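Phosphonopyruvate hydrolase (Variovorax sp., PDB 2HJP) hydrolyses the phosphorus-carbon bond of phosphonopyruvate to give pyruvate and phosphate, using a divalent metal ion such as magnesium, cobalt or manganese. Local coordinates at the interface of chains A and B and the interface of chains A and C. Residues are numbered along the deposited sequence; one frame, centred on the assembly and turned at random. Chains: chain A/B/C, Phosphonopyruvate hydrolase.

Contact 1: the interface of chains A and B. Residues chain A 21, 27, 30-31, 238, 241-242, 275; chain B 243, 246-247, 250.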
loop_
_atom_site.group_PDB
_atom_site.type_symbol
_atom_site.label_atom_id
_atom_site.label_comp_id
_atom_site.label_asym_id
_atom_site.label_seq_id
_atom_site.Cartn_x
_atom_site.Cartn_y
_atom_site.Cartn_z
ATOM N N ALA A 21 -17.081 -11.217 12.555
ATOM C CA ALA A 21 -16.128 -10.159 12.323
ATOM C C ALA A 21 -14.668 -10.667 12.395
ATOM O O ALA A 21 -14.336 -11.586 13.167
ATOM C CB ALA A 21 -16.318 -9.081 13.418
ATOM N N VAL A 27 -7.454 -14.002 12.528
ATOM C CA VAL A 27 -8.753 -14.053 13.185
ATOM C C VAL A 27 -9.791 -14.647 12.204
ATOM O O VAL A 27 -10.665 -15.426 12.610
ATOM C CB VAL A 27 -9.195 -12.615 13.585
ATOM C CG1 VAL A 27 -10.689 -12.606 13.903
ATOM C CG2 VAL A 27 -8.280 -12.114 14.801
ATOM N N LEU A 30 -9.486 -18.243 12.298
ATOM C CA LEU A 30 -10.067 -18.877 13.467
ATOM C C LEU A 30 -11.583 -18.960 13.344
ATOM O O LEU A 30 -12.171 -19.949 13.792
ATOM C CB LEU A 30 -9.655 -18.154 14.743
ATOM C CG LEU A 30 -8.143 -18.273 15.030
ATOM C CD1 LEU A 30 -7.718 -17.232 16.066
ATOM C CD2 LEU A 30 -7.802 -19.707 15.512
ATOM N N ALA A 31 -12.210 -17.922 12.785
ATOM C CA ALA A 31 -13.684 -17.939 12.603
ATOM C C ALA A 31 -14.049 -19.100 11.697
ATOM O O ALA A 31 -15.037 -19.835 11.995
ATOM C CB ALA A 31 -14.197 -16.608 11.950
ATOM N N ALA A 238 -14.657 -10.177 17.769
ATOM C CA ALA A 238 -13.238 -10.595 17.723
ATOM C C ALA A 238 -12.366 -9.454 18.294
ATOM O O ALA A 238 -11.490 -9.690 19.149
ATOM C CB ALA A 238 -12.795 -10.855 16.292
ATOM N N ALA A 241 -12.888 -9.411 22.060
ATOM C CA ALA A 241 -12.224 -10.502 22.746
ATOM C C ALA A 241 -10.680 -10.265 22.817
ATOM O O ALA A 241 -10.017 -10.560 23.845
ATOM C CB ALA A 241 -12.511 -11.877 22.029
ATOM N N ALA A 242 -10.115 -9.800 21.702
ATOM C CA ALA A 242 -8.707 -9.572 21.614
ATOM C C ALA A 242 -8.293 -8.548 22.645
ATOM O O ALA A 242 -7.334 -8.767 23.389
ATOM C CB ALA A 242 -8.286 -9.081 20.205
ATOM N N LEU A 275 -0.849 -22.319 12.853
ATOM C CA LEU A 275 -1.896 -21.464 12.310
ATOM C C LEU A 275 -1.340 -20.637 11.145
ATOM O O LEU A 275 -2.086 -20.194 10.277
ATOM C CB LEU A 275 -2.431 -20.518 13.401
ATOM C CG LEU A 275 -3.517 -21.162 14.297
ATOM C CD1 LEU A 275 -3.757 -20.290 15.503
ATOM C CD2 LEU A 275 -4.821 -21.353 13.480
ATOM N N VAL B 243 -4.875 -14.888 20.112
ATOM C CA VAL B 243 -5.327 -16.149 19.568
ATOM C C VAL B 243 -6.071 -16.948 20.627
ATOM O O VAL B 243 -7.166 -17.465 20.362
ATOM C CB VAL B 243 -4.143 -17.013 18.981
ATOM C CG1 VAL B 243 -4.556 -18.474 18.822
ATOM C CG2 VAL B 243 -3.721 -16.480 17.628
ATOM N N VAL B 246 -9.541 -15.216 21.175
ATOM C CA VAL B 246 -10.463 -15.196 20.016
ATOM C C VAL B 246 -10.996 -16.578 19.735
ATOM O O VAL B 246 -12.209 -16.789 19.477
ATOM C CB VAL B 246 -9.750 -14.704 18.763
ATOM C CG1 VAL B 246 -10.596 -15.054 17.494
ATOM C CG2 VAL B 246 -9.530 -13.164 18.918
ATOM N N ARG B 247 -10.081 -17.536 19.813
ATOM C CA ARG B 247 -10.436 -18.910 19.610
ATOM C C ARG B 247 -11.498 -19.365 20.646
ATOM O O ARG B 247 -12.436 -20.129 20.314
ATOM C CB ARG B 247 -9.150 -19.712 19.793
ATOM C CG ARG B 247 -9.136 -20.962 19.145
ATOM C CD ARG B 247 -7.699 -21.514 19.249
ATOM N NE ARG B 247 -7.161 -21.477 20.616
ATOM C CZ ARG B 247 -5.971 -22.016 20.935
ATOM N NH1 ARG B 247 -5.230 -22.608 19.977
ATOM N NH2 ARG B 247 -5.535 -21.986 22.188
ATOM N N PHE B 250 -14.914 -17.591 19.982
ATOM C CA PHE B 250 -15.545 -18.140 18.790
ATOM C C PHE B 250 -16.158 -19.496 19.106
ATOM O O PHE B 250 -17.291 -19.804 18.666
ATOM C CB PHE B 250 -14.546 -18.311 17.634
ATOM C CG PHE B 250 -14.100 -16.997 16.955
ATOM C CD1 PHE B 250 -14.632 -15.768 17.328
ATOM C CD2 PHE B 250 -13.164 -17.033 15.886
ATOM C CE1 PHE B 250 -14.258 -14.543 16.671
ATOM C CE2 PHE B 250 -12.763 -15.788 15.193
ATOM C CZ PHE B 250 -13.313 -14.557 15.600
#
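B:Phe250 inserts its ring tip between helices 25-34 and 237-256 of chain A, at a two-fold interface between copies of this PEP mutase/isocitrate lyase superfamily enzyme. The ring enters edge first: CE2 reaches the backbone nitrogen N of A:Ala31 at 3.3 Å, while the carbonyl oxygen A:Val27 O lies at the ring edge, in plane. Its CD2 comes within 3.4 Å of A:Ala31 CA, so one rim follows the helix backbone closely. At the tip, CZ touches the CG1 methyl of A:Val27 at 3.7 Å and A:Ala238 CB at 3.8 Å, the valine side chain crossing the phenylalanine at about a right angle. No hydrogen bond or salt bridge crosses this patch, so packing holds it.

Beside the ring, A:Leu30 forks over chain B. Its CD1 meets the CG1 methyl of B:Val246 at 3.9 Å, and CD2 meets the aliphatic CG of B:Arg247 at 4.1 Å, both by oblique crossings. This residue hides 69 Å² against the partner. Farther along, A:Leu275 CD1 and B:Val243 CG1 meet tip to tip at 3.9 Å.

Behind these contacts, torsions and neighbours within chain B set the ring. CG of B:Phe250 is anti to the carbonyl carbon (chi1 -73°), and chi2 of -3° determines the ring's turn. B:Val246, one helical turn earlier, places CG1 3.2 Å above the ring plane, toward its rim. CG1 is anti to the backbone N (chi1 165°), so this methyl serves both the phenylalanine face and A:Leu30. B:Arg247 bends at chi3, and B:Val243 CG1 lies over one face of its guanidinium, toward the rim.

Contact 2: the interface of chains A and C. Residues chain A 277, 280-281, 284-285; chain C 90, 93-94.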
loop_
_atom_site.group_PDB
_atom_site.type_symbol
_atom_site.label_atom_id
_atom_site.label_comp_id
_atom_site.label_asym_id
_atom_site.label_seq_id
_atom_site.Cartn_x
_atom_site.Cartn_y
_atom_site.Cartn_z
ATOM N N GLY A 277 0.474 -21.829 8.796
ATOM C CA GLY A 277 0.619 -22.651 7.604
ATOM C C GLY A 277 2.014 -23.270 7.509
ATOM O O GLY A 277 2.491 -23.594 6.390
ATOM N N ARG A 280 2.258 -26.570 5.311
ATOM C CA ARG A 280 2.279 -26.328 3.894
ATOM C C ARG A 280 3.673 -25.825 3.485
ATOM O O ARG A 280 4.287 -26.330 2.551
ATOM C CB ARG A 280 1.192 -25.313 3.530
ATOM C CG ARG A 280 1.203 -24.984 2.041
ATOM C CD ARG A 280 0.017 -24.159 1.590
ATOM N NE ARG A 280 0.413 -22.817 1.145
ATOM C CZ ARG A 280 0.051 -22.276 -0.012
ATOM N NH1 ARG A 280 -0.711 -22.961 -0.864
ATOM N NH2 ARG A 280 0.423 -21.034 -0.301
ATOM N N MET A 281 4.187 -24.847 4.212
ATOM C CA MET A 281 5.485 -24.329 3.896
ATOM C C MET A 281 6.555 -25.419 3.941
ATOM O O MET A 281 7.459 -25.416 3.100
ATOM C CB MET A 281 5.875 -23.146 4.816
ATOM C CG MET A 281 7.239 -22.540 4.434
ATOM S SD MET A 281 7.898 -21.283 5.506
ATOM C CE MET A 281 7.941 -22.171 7.098
ATOM N N VAL A 284 6.381 -27.332 0.763
ATOM C CA VAL A 284 6.955 -26.548 -0.320
ATOM C C VAL A 284 8.501 -26.568 -0.268
ATOM O O VAL A 284 9.181 -26.805 -1.305
ATOM C CB VAL A 284 6.374 -25.112 -0.322
ATOM C CG1 VAL A 284 7.207 -24.167 -1.279
ATOM C CG2 VAL A 284 4.946 -25.139 -0.874
ATOM N N GLU A 285 9.080 -26.351 0.907
ATOM C CA GLU A 285 10.534 -26.369 1.027
ATOM C C GLU A 285 11.056 -27.722 0.654
ATOM O O GLU A 285 12.086 -27.847 -0.039
ATOM C CB GLU A 285 11.047 -26.137 2.448
ATOM C CG GLU A 285 10.772 -24.824 3.017
ATOM C CD GLU A 285 11.607 -24.556 4.283
ATOM O OE1 GLU A 285 12.765 -25.028 4.396
ATOM O OE2 GLU A 285 11.087 -23.838 5.147
ATOM N N VAL C 90 10.733 -21.046 -1.908
ATOM C CA VAL C 90 9.590 -20.919 -1.010
ATOM C C VAL C 90 8.911 -19.544 -1.263
ATOM O O VAL C 90 7.699 -19.486 -1.372
ATOM C CB VAL C 90 10.013 -21.050 0.439
ATOM C CG1 VAL C 90 8.806 -20.770 1.366
ATOM C CG2 VAL C 90 10.581 -22.463 0.693
ATOM N N HIS C 93 6.870 -19.667 -4.441
ATOM C CA HIS C 93 5.561 -20.308 -4.203
ATOM C C HIS C 93 4.495 -19.409 -3.656
ATOM O O HIS C 93 3.321 -19.531 -4.004
ATOM C CB HIS C 93 5.763 -21.473 -3.224
ATOM C CG HIS C 93 4.596 -22.378 -3.160
ATOM N ND1 HIS C 93 4.467 -23.473 -3.984
ATOM C CD2 HIS C 93 3.508 -22.364 -2.366
ATOM C CE1 HIS C 93 3.348 -24.098 -3.683
ATOM N NE2 HIS C 93 2.751 -23.453 -2.705
ATOM N N TYR C 94 4.902 -18.484 -2.794
ATOM C CA TYR C 94 3.976 -17.558 -2.179
ATOM C C TYR C 94 3.734 -16.329 -3.052
ATOM O O TYR C 94 2.672 -15.739 -3.007
ATOM C CB TYR C 94 4.477 -17.093 -0.778
ATOM C CG TYR C 94 4.293 -18.163 0.301
ATOM C CD1 TYR C 94 3.082 -18.290 0.993
ATOM C CD2 TYR C 94 5.301 -19.055 0.587
ATOM C CE1 TYR C 94 2.886 -19.318 1.972
ATOM C CE2 TYR C 94 5.129 -20.094 1.569
ATOM C CZ TYR C 94 3.910 -20.214 2.257
ATOM O OH TYR C 94 3.715 -21.238 3.182
HETATM O O HOH W 1 1.703 -21.605 4.440
HETATM O O HOH W 2 0.799 -20.909 -3.073
#
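With CG anti to the backbone N (chi1 -166°), C:His93 turns its imidazole toward A:Val284, whereas C:Tyr94 has CG anti to the carbonyl carbon (chi1 -76°) and directs its phenol toward A:Met281. These residues form a helix-to-helix interface, 89-102 of chain C against 278-288 of chain A, in this tetrameric member of the PEP mutase family.

The CG2 methyl of A:Val284, anti to its carbonyl carbon, sits over the centre of the imidazole face at 3.3 Å from the ring centroid, a CH-pi contact. CG1 of the same valine packs alongside, 3.6 Å from C:His93 CB. Around the ring edge, A:Arg280 brings its CZ into the imidazole plane, with the two planes 72° apart. A:Arg280 also meets C:Tyr94 tip to tip, its NH2 3.8 Å from CE1 of the tyrosine ring. Such a cationic neighbour would probably disfavour a protonated imidazole.

C:Tyr94 OH lies 3.3 Å from A:Met281 CB, the side chains crossing at about a right angle. C:Val90 closes the far end: CG2 meets the aliphatic CG of A:Glu285 at 3.3 Å, and CG1 faces A:Met281 CG.

No direct polar bond crosses, but waters link the chains. Water 1 joins the phenol OH of C:Tyr94, at a short distance, to A:Gly277 O. Water 2 lies 2.8 Å from A:Arg280 NH2 and 3.0 Å from C:His93 O.

About 24 Å separates the C-alpha centres of contact 1 and contact 2, and no residue belongs to both. Chain A nevertheless connects them through its C-terminal region: helix 269-275 ends at the leucine used in contact 1, and A:Gly277, two residues on, leads into helix 278-288 of contact 2. One stretch thus faces two different partners. Each patch belongs to its own two-fold interface, which fits the dimeric and tetrameric states of the enzyme. A:Asp54, the inferred nucleophile, lies about 19 Å from the centre of contact 1 and 35 Å from that of contact 2, so neither patch contributes to the catalytic centre directly, as far as these distances show.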